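Local coordinates for protein probable phenazine-specific methyltransferase (PDB 2IP2) that transfers a methyl group from S-adenosyl-L-methionine to phenazine-1-carboxylate, giving 5-methyl-phenazine-1-carboxylate on the route to the virulence pigment pyocyanin, and works as a homodimer, at residues G194-E200 with V219-D225; M226-V230 with R253-C258; V25-R30 with V99-E104; A34-E38 with S85-D90. All blocks are in the same frame, centred on the assembly; numbering follows the deposited sequence. Where two conformers were deposited one is given.

Interaction 1 (G194-E200 with V219-D225); sequences GVMLDRE and VSLVGGD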
loop_
_atom_site.group_PDB
_atom_site.type_symbol
_atom_site.label_atom_id
_atom_site.label_comp_id
_atom_site.label_asym_id
_atom_site.label_seq_id
_atom_site.Cartn_x
_atom_site.Cartn_y
_atom_site.Cartn_z
ATOM N N GLY A 194 -8.063 -36.044 -19.277
ATOM C CA GLY A 194 -9.037 -35.117 -18.748
ATOM C C GLY A 194 -9.998 -34.554 -19.768
ATOM O O GLY A 194 -9.721 -34.539 -20.969
ATOM N N VAL A 195 -11.114 -34.063 -19.248
ATOM C CA VAL A 195 -12.108 -33.331 -20.007
ATOM C C VAL A 195 -12.302 -31.963 -19.371
ATOM O O VAL A 195 -12.448 -31.840 -18.128
ATOM C CB VAL A 195 -13.483 -34.082 -20.002
ATOM C CG1 VAL A 195 -14.520 -33.276 -20.750
ATOM C CG2 VAL A 195 -13.334 -35.480 -20.683
ATOM N N MET A 196 -12.290 -30.938 -20.203
ATOM C CA MET A 196 -12.676 -29.627 -19.736
ATOM C C MET A 196 -14.048 -29.265 -20.280
ATOM O O MET A 196 -14.287 -29.256 -21.495
ATOM C CB MET A 196 -11.660 -28.582 -20.196
ATOM C CG MET A 196 -12.091 -27.124 -19.950
ATOM S SD MET A 196 -10.841 -26.020 -20.594
ATOM C CE MET A 196 -9.405 -26.791 -19.857
ATOM N N LEU A 197 -14.935 -28.936 -19.354
ATOM C CA LEU A 197 -16.265 -28.446 -19.661
ATOM C C LEU A 197 -16.300 -26.923 -19.522
ATOM O O LEU A 197 -15.794 -26.360 -18.565
ATOM C CB LEU A 197 -17.249 -29.046 -18.650
ATOM C CG LEU A 197 -18.730 -28.681 -18.761
ATOM C CD1 LEU A 197 -19.354 -29.349 -20.027
ATOM C CD2 LEU A 197 -19.479 -29.178 -17.474
ATOM N N ASP A 198 -16.938 -26.264 -20.463
ATOM C CA ASP A 198 -17.396 -24.893 -20.262
ATOM C C ASP A 198 -18.638 -24.711 -21.116
ATOM O O ASP A 198 -19.082 -25.670 -21.739
ATOM C CB ASP A 198 -16.297 -23.860 -20.597
ATOM C CG ASP A 198 -16.435 -22.581 -19.799
ATOM O OD1 ASP A 198 -17.594 -22.111 -19.591
ATOM O OD2 ASP A 198 -15.376 -22.041 -19.380
ATOM N N ARG A 199 -19.209 -23.502 -21.101
ATOM C CA ARG A 199 -20.460 -23.172 -21.826
ATOM C C ARG A 199 -20.212 -23.237 -23.331
ATOM O O ARG A 199 -19.162 -22.801 -23.793
ATOM C CB ARG A 199 -20.907 -21.756 -21.426
ATOM C CG ARG A 199 -22.424 -21.545 -21.395
ATOM C CD ARG A 199 -22.844 -20.497 -20.318
ATOM N NE ARG A 199 -24.098 -20.803 -19.587
ATOM C CZ ARG A 199 -24.871 -21.884 -19.757
ATOM N NH1 ARG A 199 -24.554 -22.813 -20.646
ATOM N NH2 ARG A 199 -25.984 -22.033 -19.035
ATOM N N GLU A 200 -21.134 -23.781 -24.122
ATOM C CA GLU A 200 -20.852 -23.810 -25.569
ATOM C C GLU A 200 -20.765 -22.383 -26.125
ATOM O O GLU A 200 -21.551 -21.490 -25.734
ATOM C CB GLU A 200 -21.790 -24.717 -26.386
ATOM C CG GLU A 200 -23.262 -24.615 -26.060
ATOM C CD GLU A 200 -24.129 -25.140 -27.187
ATOM O OE1 GLU A 200 -24.132 -26.376 -27.428
ATOM O OE2 GLU A 200 -24.812 -24.313 -27.831
ATOM N N VAL A 219 -6.522 -34.466 -23.723
ATOM C CA VAL A 219 -7.667 -33.780 -23.184
ATOM C C VAL A 219 -8.646 -33.624 -24.319
ATOM O O VAL A 219 -8.225 -33.591 -25.480
ATOM C CB VAL A 219 -7.261 -32.385 -22.567
ATOM C CG1 VAL A 219 -6.651 -31.483 -23.598
ATOM C CG2 VAL A 219 -8.465 -31.637 -21.935
ATOM N N SER A 220 -9.942 -33.523 -23.991
ATOM C CA SER A 220 -10.929 -32.998 -24.927
ATOM C C SER A 220 -11.725 -31.900 -24.250
ATOM O O SER A 220 -11.701 -31.800 -23.002
ATOM C CB SER A 220 -11.862 -34.128 -25.391
ATOM O OG SER A 220 -12.506 -34.766 -24.292
ATOM N N LEU A 221 -12.423 -31.090 -25.051
ATOM C CA LEU A 221 -13.297 -30.056 -24.542
ATOM C C LEU A 221 -14.748 -30.450 -24.765
ATOM O O LEU A 221 -15.092 -31.022 -25.797
ATOM C CB LEU A 221 -13.045 -28.701 -25.219
ATOM C CG LEU A 221 -11.632 -28.169 -25.486
ATOM C CD1 LEU A 221 -11.652 -26.709 -26.040
ATOM C CD2 LEU A 221 -10.833 -28.189 -24.200
ATOM N N VAL A 222 -15.623 -30.119 -23.831
ATOM C CA VAL A 222 -17.056 -30.215 -24.139
ATOM C C VAL A 222 -17.823 -28.931 -23.827
ATOM O O VAL A 222 -17.516 -28.250 -22.853
ATOM C CB VAL A 222 -17.743 -31.542 -23.633
ATOM C CG1 VAL A 222 -16.833 -32.418 -22.884
ATOM C CG2 VAL A 222 -19.145 -31.317 -22.960
ATOM N N GLY A 223 -18.766 -28.575 -24.713
ATOM C CA GLY A 223 -19.588 -27.384 -24.508
ATOM C C GLY A 223 -20.880 -27.876 -23.878
ATOM O O GLY A 223 -21.467 -28.851 -24.350
ATOM N N GLY A 224 -21.319 -27.232 -22.813
ATOM C CA GLY A 224 -22.513 -27.687 -22.148
ATOM C C GLY A 224 -22.718 -26.881 -20.900
ATOM O O GLY A 224 -21.848 -26.091 -20.511
ATOM N N ASP A 225 -23.867 -27.073 -20.260
ATOM C CA ASP A 225 -24.159 -26.319 -19.050
ATOM C C ASP A 225 -23.997 -27.281 -17.898
ATOM O O ASP A 225 -24.691 -28.295 -17.814
ATOM C CB ASP A 225 -25.572 -25.692 -19.122
ATOM C CG ASP A 225 -26.102 -25.202 -17.752
ATOM O OD1 ASP A 225 -25.352 -25.123 -16.743
ATOM O OD2 ASP A 225 -27.326 -24.904 -17.700
#
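The carbonyl oxygen of Met196 is held twice by the neighbouring strand: Val222 N donates to Met196 O at 2.8 Å, and Leu221 CA brings its hydrogen to the same oxygen at 3.3 Å. This pattern repeats along a parallel pair, with Met196 N bonded to Ser220 O and Asp198 N to Val222 O. The last bridge, Asp198 with Gly223, is closed by Gly224 N, which donates to Asp198 O at 2.9 Å.

Side chains alternate between the two faces. On one, Val195 turns CG1 anti to its own nitrogen (chi1 178°) and meets Val222 CG1 at 3.3 Å, tighter than usual for methyl groups; Val222 is nearly eclipsed (chi1 3°), so this spot looks strained. The other branch of Val222, CG2, lies 3.5 Å from Leu197 CD1. On the opposite face Met196 CB rests 4.1 Å from Leu221 CD2, and helices 180-188, 204-209 and 211-215 cover this side.

Past the strand ends, Arg199 and Asp225 run side by side with their charged planes 59° apart, joined by a long salt bridge of 3.4 Å between Arg199 NH2 and Asp225 OD2. The other carboxylate oxygen of Asp225 takes Leu227 N. Asp198 is pinned as well: OD1 accepts Arg199 N through its anti lone pair, and OD2 accepts Gly177 N. Asp198 is a predicted S-adenosyl-L-methionine ligand, so these bonds probably fix its carboxylate at the strand tip, where class I methyltransferases commonly bind the cofactor.

Interaction 2 (M226-V230 with R253-C258); sequences MLQEV and RLLGNC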
loop_
_atom_site.group_PDB
_atom_site.type_symbol
_atom_site.label_atom_id
_atom_site.label_comp_id
_atom_site.label_asym_id
_atom_site.label_seq_id
_atom_site.Cartn_x
_atom_site.Cartn_y
_atom_site.Cartn_z
ATOM N N MET A 226 -23.052 -26.950 -17.017
ATOM C CA MET A 226 -22.700 -27.813 -15.898
ATOM C C MET A 226 -23.862 -28.010 -14.929
ATOM O O MET A 226 -23.854 -28.939 -14.124
ATOM C CB MET A 226 -21.534 -27.188 -15.138
ATOM C CG MET A 226 -21.793 -25.788 -14.655
ATOM S SD MET A 226 -20.359 -25.087 -13.758
ATOM C CE MET A 226 -21.025 -23.442 -13.419
ATOM N N LEU A 227 -24.835 -27.108 -14.976
ATOM C CA LEU A 227 -25.976 -27.158 -14.081
ATOM C C LEU A 227 -26.993 -28.192 -14.558
ATOM O O LEU A 227 -27.790 -28.696 -13.749
ATOM C CB LEU A 227 -26.602 -25.770 -13.947
ATOM C CG LEU A 227 -26.183 -24.881 -12.763
ATOM C CD1 LEU A 227 -24.798 -25.140 -12.174
ATOM C CD2 LEU A 227 -26.429 -23.384 -13.075
ATOM N N GLN A 228 -26.944 -28.528 -15.857
ATOM C CA GLN A 228 -27.744 -29.653 -16.362
ATOM C C GLN A 228 -27.012 -30.985 -16.445
ATOM O O GLN A 228 -27.547 -32.039 -16.108
ATOM C CB GLN A 228 -28.869 -29.312 -17.362
ATOM C CG GLN A 228 -29.819 -28.105 -16.940
ATOM C CD GLN A 228 -30.587 -28.312 -15.655
ATOM O OE1 GLN A 228 -31.283 -29.331 -15.486
ATOM N NE2 GLN A 228 -30.498 -27.331 -14.742
ATOM N N GLU A 229 -25.736 -30.927 -16.826
ATOM C CA GLU A 229 -24.970 -32.135 -17.109
ATOM C C GLU A 229 -23.467 -31.936 -16.948
ATOM O O GLU A 229 -22.950 -30.885 -17.315
ATOM C CB GLU A 229 -25.299 -32.623 -18.524
ATOM C CG GLU A 229 -25.223 -34.119 -18.720
ATOM C CD GLU A 229 -25.674 -34.549 -20.129
ATOM O OE1 GLU A 229 -25.303 -33.874 -21.122
ATOM O OE2 GLU A 229 -26.383 -35.576 -20.236
ATOM N N VAL A 230 -22.769 -32.955 -16.438
ATOM C CA VAL A 230 -21.289 -32.986 -16.521
ATOM C C VAL A 230 -20.785 -34.312 -17.095
ATOM O O VAL A 230 -21.468 -35.305 -16.954
ATOM C CB VAL A 230 -20.577 -32.744 -15.155
ATOM C CG1 VAL A 230 -20.970 -31.373 -14.548
ATOM C CG2 VAL A 230 -20.802 -33.915 -14.184
ATOM N N ARG A 253 -27.439 -28.236 -7.645
ATOM C CA ARG A 253 -27.560 -28.910 -8.951
ATOM C C ARG A 253 -26.184 -29.399 -9.436
ATOM O O ARG A 253 -26.049 -30.539 -9.848
ATOM C CB ARG A 253 -28.188 -28.057 -10.050
ATOM C CG ARG A 253 -29.666 -27.607 -9.852
ATOM C CD ARG A 253 -30.301 -27.141 -11.192
ATOM N NE ARG A 253 -30.315 -28.225 -12.181
ATOM C CZ ARG A 253 -31.262 -29.167 -12.267
ATOM N NH1 ARG A 253 -32.313 -29.146 -11.444
ATOM N NH2 ARG A 253 -31.167 -30.116 -13.194
ATOM N N LEU A 254 -25.163 -28.551 -9.323
ATOM C CA LEU A 254 -23.826 -28.916 -9.801
ATOM C C LEU A 254 -23.279 -30.120 -9.005
ATOM O O LEU A 254 -22.801 -31.127 -9.560
ATOM C CB LEU A 254 -22.877 -27.692 -9.663
ATOM C CG LEU A 254 -21.439 -28.008 -10.013
ATOM C CD1 LEU A 254 -21.336 -28.272 -11.515
ATOM C CD2 LEU A 254 -20.584 -26.790 -9.602
ATOM N N LEU A 255 -23.358 -30.019 -7.699
ATOM C CA LEU A 255 -22.834 -31.045 -6.833
ATOM C C LEU A 255 -23.515 -32.399 -7.058
ATOM O O LEU A 255 -22.851 -33.441 -7.011
ATOM C CB LEU A 255 -22.912 -30.621 -5.372
ATOM C CG LEU A 255 -21.953 -29.476 -4.987
ATOM C CD1 LEU A 255 -22.284 -28.982 -3.586
ATOM C CD2 LEU A 255 -20.516 -29.939 -5.093
ATOM N N GLY A 256 -24.826 -32.360 -7.303
ATOM C CA GLY A 256 -25.610 -33.579 -7.630
ATOM C C GLY A 256 -25.222 -34.165 -8.972
ATOM O O GLY A 256 -25.075 -35.405 -9.128
ATOM N N ASN A 257 -25.043 -33.271 -9.950
ATOM C CA ASN A 257 -24.469 -33.644 -11.265
ATOM C C ASN A 257 -23.139 -34.379 -11.134
ATOM O O ASN A 257 -22.953 -35.470 -11.705
ATOM C CB ASN A 257 -24.371 -32.430 -12.197
ATOM C CG ASN A 257 -25.732 -31.970 -12.707
ATOM O OD1 ASN A 257 -26.742 -32.701 -12.594
ATOM N ND2 ASN A 257 -25.784 -30.746 -13.214
ATOM N N CYS A 258 -22.226 -33.806 -10.357
ATOM C CA CYS A 258 -20.970 -34.488 -10.054
ATOM C C CYS A 258 -21.173 -35.842 -9.326
ATOM O O CYS A 258 -20.572 -36.830 -9.714
ATOM C CB CYS A 258 -20.045 -33.576 -9.232
ATOM S SG CYS A 258 -19.573 -32.072 -10.186
#
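Asn257 reaches from its helix into the turn at Met226 and Leu227. Its ND2 donates to Met226 O at 2.8 Å, with the acceptor close to the amide plane, and makes a weak bond to Leu227 O at 2.9 Å. Leu227 O has a second donor in Arg253 NE, 3.0 Å away and nearly straight at 163°; the oxygen sits at the edge of the guanidinium, near its plane. Two helix side chains one turn apart therefore hold two successive carbonyls.

Beneath these bonds the packing is apolar and close. Leu254 has CG anti to its nitrogen (chi1 175°), which sends CD1 up to Met226, 3.8 Å from Met226 CB and also near the sulfur. Leu227 crosses Leu254 at about a right angle, its CD1 4.1 Å from Leu254 CB. Val230 closes the far end, with CG2 lying 3.6 Å from Asn257 O, while Leu197 of the adjoining strand and Tyr237 touch it from the sheet.

The outer side is looser. Gln228 and Arg253 are both exposed. In the conformer modelled here Gln228 NE2 sits over one face of the guanidinium, but with Gln228 built in two conformers and Gln228 OE1 only 2.4 Å from Arg253 NH2 the whole arrangement is doubtful.

Helix 248-261 follows strand 236-240 and leads to the parallel neighbour 267-272. The contact thus joins the loop after strand 219-223 to the helix of a beta-alpha-beta crossover, as in the Rossmann-like fold of class I methyltransferases.

Interaction 3 (V25-R30 with V99-E104); sequences VYVATR and VLFYGE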
loop_
_atom_site.group_PDB
_atom_site.type_symbol
_atom_site.label_atom_id
_atom_site.label_comp_id
_atom_site.label_asym_id
_atom_site.label_seq_id
_atom_site.Cartn_x
_atom_site.Cartn_y
_atom_site.Cartn_z
ATOM N N VAL A 25 6.802 -0.503 -6.821
ATOM C CA VAL A 25 7.003 -1.820 -7.485
ATOM C C VAL A 25 6.356 -1.792 -8.866
ATOM O O VAL A 25 6.908 -2.336 -9.846
ATOM C CB VAL A 25 6.409 -2.974 -6.538
ATOM C CG1 VAL A 25 6.307 -4.319 -7.307
ATOM C CG2 VAL A 25 7.283 -3.083 -5.334
ATOM N N TYR A 26 5.209 -1.114 -8.965
ATOM C CA TYR A 26 4.543 -1.010 -10.286
ATOM C C TYR A 26 5.497 -0.312 -11.292
ATOM O O TYR A 26 5.711 -0.778 -12.417
ATOM C CB TYR A 26 3.169 -0.290 -10.126
ATOM C CG TYR A 26 2.576 0.105 -11.482
ATOM C CD1 TYR A 26 2.100 -0.875 -12.386
ATOM C CD2 TYR A 26 2.649 1.439 -11.914
ATOM C CE1 TYR A 26 1.580 -0.476 -13.659
ATOM C CE2 TYR A 26 2.167 1.823 -13.155
ATOM C CZ TYR A 26 1.649 0.868 -14.021
ATOM O OH TYR A 26 1.205 1.325 -15.241
ATOM N N VAL A 27 6.102 0.775 -10.844
ATOM C CA VAL A 27 7.035 1.470 -11.655
ATOM C C VAL A 27 8.223 0.626 -12.066
ATOM O O VAL A 27 8.591 0.595 -13.247
ATOM C CB VAL A 27 7.486 2.781 -10.963
ATOM C CG1 VAL A 27 8.679 3.396 -11.745
ATOM C CG2 VAL A 27 6.313 3.822 -10.846
ATOM N N ALA A 28 8.863 -0.042 -11.123
ATOM C CA ALA A 28 10.004 -0.921 -11.470
ATOM C C ALA A 28 9.573 -1.955 -12.535
ATOM O O ALA A 28 10.360 -2.297 -13.443
ATOM C CB ALA A 28 10.510 -1.671 -10.192
ATOM N N THR A 29 8.332 -2.445 -12.394
ATOM C CA THR A 29 7.764 -3.430 -13.337
ATOM C C THR A 29 7.514 -2.834 -14.737
ATOM O O THR A 29 7.993 -3.390 -15.731
ATOM C CB THR A 29 6.522 -4.164 -12.732
ATOM O OG1 THR A 29 6.930 -4.720 -11.488
ATOM C CG2 THR A 29 6.036 -5.355 -13.703
ATOM N N ARG A 30 6.773 -1.750 -14.833
ATOM C CA ARG A 30 6.535 -1.041 -16.097
ATOM C C ARG A 30 7.863 -0.727 -16.784
ATOM O O ARG A 30 7.966 -0.867 -17.990
ATOM C CB ARG A 30 5.944 0.346 -15.843
ATOM C CG ARG A 30 4.483 0.552 -15.766
ATOM C CD ARG A 30 3.830 0.882 -17.136
ATOM N NE ARG A 30 4.160 2.193 -17.745
ATOM C CZ ARG A 30 3.497 3.340 -17.570
ATOM N NH1 ARG A 30 2.463 3.450 -16.723
ATOM N NH2 ARG A 30 3.897 4.415 -18.241
ATOM N N VAL A 99 1.122 -7.683 -11.572
ATOM C CA VAL A 99 1.525 -6.340 -11.046
ATOM C C VAL A 99 1.021 -5.194 -11.944
ATOM O O VAL A 99 0.492 -4.170 -11.475
ATOM C CB VAL A 99 3.073 -6.246 -10.858
ATOM C CG1 VAL A 99 3.542 -4.781 -10.573
ATOM C CG2 VAL A 99 3.566 -7.248 -9.740
ATOM N N LEU A 100 1.202 -5.365 -13.253
ATOM C CA LEU A 100 0.802 -4.335 -14.231
ATOM C C LEU A 100 -0.698 -4.121 -14.230
ATOM O O LEU A 100 -1.134 -2.980 -14.138
ATOM C CB LEU A 100 1.312 -4.655 -15.648
ATOM C CG LEU A 100 2.855 -4.622 -15.837
ATOM C CD1 LEU A 100 3.226 -5.168 -17.250
ATOM C CD2 LEU A 100 3.441 -3.208 -15.500
ATOM N N PHE A 101 -1.475 -5.210 -14.275
ATOM C CA PHE A 101 -2.949 -5.103 -14.293
ATOM C C PHE A 101 -3.439 -4.504 -12.982
ATOM O O PHE A 101 -4.283 -3.617 -12.937
ATOM C CB PHE A 101 -3.582 -6.475 -14.536
ATOM C CG PHE A 101 -5.028 -6.377 -14.962
ATOM C CD1 PHE A 101 -6.017 -6.222 -14.004
ATOM C CD2 PHE A 101 -5.368 -6.331 -16.303
ATOM C CE1 PHE A 101 -7.379 -6.109 -14.365
ATOM C CE2 PHE A 101 -6.721 -6.202 -16.694
ATOM C CZ PHE A 101 -7.725 -6.092 -15.697
ATOM N N TYR A 102 -2.808 -4.908 -11.894
ATOM C CA TYR A 102 -3.259 -4.425 -10.572
ATOM C C TYR A 102 -2.943 -2.951 -10.393
ATOM O O TYR A 102 -3.718 -2.190 -9.790
ATOM C CB TYR A 102 -2.566 -5.252 -9.531
ATOM C CG TYR A 102 -3.242 -6.595 -9.255
ATOM C CD1 TYR A 102 -4.000 -7.277 -10.225
ATOM C CD2 TYR A 102 -3.116 -7.170 -8.021
ATOM C CE1 TYR A 102 -4.639 -8.523 -9.904
ATOM C CE2 TYR A 102 -3.743 -8.402 -7.694
ATOM C CZ TYR A 102 -4.468 -9.058 -8.626
ATOM O OH TYR A 102 -5.035 -10.285 -8.278
ATOM N N GLY A 103 -1.817 -2.537 -10.987
ATOM C CA GLY A 103 -1.374 -1.123 -10.934
ATOM C C GLY A 103 -2.008 -0.204 -11.961
ATOM O O GLY A 103 -1.753 1.000 -11.949
ATOM N N GLU A 104 -2.890 -0.754 -12.790
ATOM C CA GLU A 104 -3.575 0.018 -13.836
ATOM C C GLU A 104 -5.036 -0.114 -13.557
ATOM O O GLU A 104 -5.555 0.635 -12.734
ATOM C CB GLU A 104 -3.123 -0.463 -15.220
ATOM C CG GLU A 104 -1.668 -0.002 -15.489
ATOM C CD GLU A 104 -0.919 -0.643 -16.689
ATOM O OE1 GLU A 104 -1.540 -1.386 -17.523
ATOM O OE2 GLU A 104 0.326 -0.386 -16.753
#
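Tyr26 and Glu104 come together because each side chain swings across the gap: Tyr26 holds CG anti to its nitrogen (chi1 168°), and Glu104 sets CG anti to its carbonyl carbon (chi1 -72°) and runs extended from there. The phenol donates to the carboxylate, Tyr26 OH to Glu104 OE2, with the ring and carboxylate planes nearly perpendicular at 85°. The modelled 2.4 Å is very short, so its exact length is doubtful. Tyr26 OH also accepts a bond from Arg30 NH1 at 2.9 Å, and sits in the plane of that guanidinium, so the hydroxyl both accepts from the arginine and donates to the glutamate.

The backbone of Gly103 covers one ring face, with its O 3.9 Å above the Tyr26 ring plane over the centre. Leu100 CD2 approaches Tyr26 CE1 at 3.8 Å and is equally close to Thr29 CG2. Deeper in, Val99 CG1 meets Thr29 OG1 at 3.5 Å, a hydroxyl already bonded to Val25 O.

Helix 6-30 thereby packs on the end of helix 96-102. Helix 55-67 lies against Val25, the loop residue Leu88 against Val25, Thr29 and Val99, and the second subunit against the contact, where its Glu115 forms a salt bridge with Arg30 NH2.

Interaction 4 (A34-E38 with S85-D90); sequences ADLIE and SHLLRD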
loop_
_atom_site.group_PDB
_atom_site.type_symbol
_atom_site.label_atom_id
_atom_site.label_comp_id
_atom_site.label_asym_id
_atom_site.label_seq_id
_atom_site.Cartn_x
_atom_site.Cartn_y
_atom_site.Cartn_z
ATOM N N ALA A 34 13.887 -5.226 -13.514
ATOM C CA ALA A 34 14.335 -6.558 -13.219
ATOM C C ALA A 34 14.954 -7.281 -14.429
ATOM O O ALA A 34 15.950 -7.993 -14.256
ATOM C CB ALA A 34 13.171 -7.377 -12.661
ATOM N N ASP A 35 14.353 -7.127 -15.604
ATOM C CA ASP A 35 14.897 -7.643 -16.882
ATOM C C ASP A 35 16.211 -6.984 -17.250
ATOM O O ASP A 35 17.196 -7.677 -17.547
ATOM C CB ASP A 35 13.869 -7.449 -17.986
ATOM C CG ASP A 35 12.519 -8.086 -17.594
ATOM O OD1 ASP A 35 12.558 -9.276 -17.167
ATOM O OD2 ASP A 35 11.473 -7.399 -17.661
ATOM N N LEU A 36 16.230 -5.650 -17.211
ATOM C CA LEU A 36 17.468 -4.908 -17.452
ATOM C C LEU A 36 18.583 -5.386 -16.544
ATOM O O LEU A 36 19.701 -5.687 -17.016
ATOM C CB LEU A 36 17.251 -3.373 -17.321
ATOM C CG LEU A 36 16.217 -2.787 -18.303
ATOM C CD1 LEU A 36 15.904 -1.400 -17.964
ATOM C CD2 LEU A 36 16.747 -2.794 -19.769
ATOM N N ILE A 37 18.311 -5.439 -15.249
ATOM C CA ILE A 37 19.316 -5.890 -14.274
ATOM C C ILE A 37 19.813 -7.305 -14.522
ATOM O O ILE A 37 21.046 -7.540 -14.458
ATOM C CB ILE A 37 18.833 -5.716 -12.795
ATOM C CG1 ILE A 37 18.787 -4.201 -12.464
ATOM C CG2 ILE A 37 19.722 -6.496 -11.836
ATOM C CD1 ILE A 37 17.911 -3.801 -11.201
ATOM N N GLU A 38 18.902 -8.239 -14.804
ATOM C CA GLU A 38 19.301 -9.625 -15.069
ATOM C C GLU A 38 20.243 -9.707 -16.260
ATOM O O GLU A 38 21.156 -10.539 -16.282
ATOM C CB GLU A 38 18.092 -10.521 -15.320
ATOM C CG GLU A 38 18.393 -12.007 -15.153
ATOM C CD GLU A 38 18.961 -12.349 -13.780
ATOM O OE1 GLU A 38 18.780 -11.571 -12.821
ATOM O OE2 GLU A 38 19.536 -13.449 -13.601
ATOM N N SER A 85 12.317 -9.959 -6.623
ATOM C CA SER A 85 12.360 -9.228 -7.916
ATOM C C SER A 85 12.352 -10.138 -9.166
ATOM O O SER A 85 11.879 -9.765 -10.234
ATOM C CB SER A 85 13.487 -8.203 -7.959
ATOM O OG SER A 85 14.781 -8.793 -8.081
ATOM N N HIS A 86 12.895 -11.337 -9.029
ATOM C CA HIS A 86 12.739 -12.383 -10.075
ATOM C C HIS A 86 11.285 -12.604 -10.454
ATOM O O HIS A 86 10.958 -12.859 -11.597
ATOM C CB HIS A 86 13.402 -13.692 -9.609
ATOM C CG HIS A 86 14.886 -13.716 -9.802
ATOM N ND1 HIS A 86 15.483 -13.455 -11.017
ATOM C CD2 HIS A 86 15.892 -14.014 -8.945
ATOM C CE1 HIS A 86 16.791 -13.579 -10.897
ATOM N NE2 HIS A 86 17.063 -13.922 -9.652
ATOM N N LEU A 87 10.396 -12.442 -9.486
ATOM C CA LEU A 87 8.966 -12.560 -9.783
ATOM C C LEU A 87 8.410 -11.418 -10.615
ATOM O O LEU A 87 7.273 -11.488 -11.115
ATOM C CB LEU A 87 8.178 -12.685 -8.482
ATOM C CG LEU A 87 8.329 -14.008 -7.721
ATOM C CD1 LEU A 87 7.759 -13.781 -6.373
ATOM C CD2 LEU A 87 7.503 -15.054 -8.444
ATOM N N LEU A 88 9.191 -10.354 -10.766
ATOM C CA LEU A 88 8.771 -9.265 -11.623
ATOM C C LEU A 88 9.244 -9.383 -13.055
ATOM O O LEU A 88 8.836 -8.578 -13.924
ATOM C CB LEU A 88 9.231 -7.902 -11.046
ATOM C CG LEU A 88 8.864 -7.586 -9.602
ATOM C CD1 LEU A 88 9.593 -6.329 -9.213
ATOM C CD2 LEU A 88 7.331 -7.463 -9.408
ATOM N N ARG A 89 10.164 -10.331 -13.315
ATOM C CA ARG A 89 10.755 -10.468 -14.653
ATOM C C ARG A 89 9.764 -10.961 -15.693
ATOM O O ARG A 89 8.772 -11.641 -15.386
ATOM C CB ARG A 89 11.962 -11.437 -14.622
ATOM C CG ARG A 89 13.236 -10.893 -13.941
ATOM C CD ARG A 89 14.187 -12.089 -13.542
ATOM N NE ARG A 89 14.823 -12.646 -14.700
ATOM C CZ ARG A 89 15.087 -13.923 -14.901
ATOM N NH1 ARG A 89 14.783 -14.861 -13.995
ATOM N NH2 ARG A 89 15.675 -14.248 -16.037
ATOM N N ASP A 90 10.057 -10.656 -16.934
ATOM C CA ASP A 90 9.195 -11.031 -18.026
ATOM C C ASP A 90 9.481 -12.500 -18.407
ATOM O O ASP A 90 10.096 -12.760 -19.415
ATOM C CB ASP A 90 9.452 -10.066 -19.186
ATOM C CG ASP A 90 8.476 -10.252 -20.331
ATOM O OD1 ASP A 90 7.465 -10.979 -20.162
ATOM O OD2 ASP A 90 8.757 -9.683 -21.409
HETATM O O HOH W 1 9.803 -6.616 -15.646
HETATM O O HOH W 2 14.375 -11.342 -17.504
#
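Arg89 can be followed outward along the helix of Ala34 and Glu38. Its CB stands 3.4 Å from Asp35 OD1. One step on, CG rests on the methyl of Ala34, 3.7 Å from Ala34 CB, and CD lies at the edge of the His86 ring, in its plane. The chain bends at chi3 (73°), which turns one face of the guanidinium toward Glu38 CG: NE and NH2 pass close to this carbon, with NH2 at 3.6 Å, so Glu38 CG, with CD toward the rim, lies over one face of the charged group. NE also donates to a water at 3.1 Å that in turn donates to Asp35 OD1.

Asp35 binds the far end of the turn. Asp90 N gives Asp35 OD1 a nearly straight bond of 2.9 Å on its syn lone pair (N-H...O 170°), while a second water links Asp35 OD2 to Leu88 O. Both carboxylate oxygens thus help hold the type I turn from His86 to Arg89 and the residue after it. The carboxylate of Glu38 is bonded through OE1 to Asn81 on strand 78-81.

Helix 33-38, the short hairpin 71-72/78-81 and the turn beyond helix 83-86 meet here, an arrangement consistent with the winged-helix-like dimerisation domain of O-methyltransferases.

How the interactions relate
From the N terminus, helix 6-30 is followed, after a short link, by helix 33-38. Interaction 4 closes the first loop, bringing 85-90 back to 34-38 after two helices and the hairpin; interaction 3 closes a wider one around it, when helix 96-102 returns to helix 6-30. The two touch through Leu88, and both border the second subunit; together they tie helices 6-30 and 33-38 to the chain from 85 to 104 beside the dimer interface. Interactions 1 and 2 follow in series in the methyltransferase domain: first edge strand 219-223 is paired with its inner neighbour 193-198, then the continuing loop is fixed to helix 248-261. Leu197 connects them. The centres of interactions 1 and 3 are about 34 Å apart.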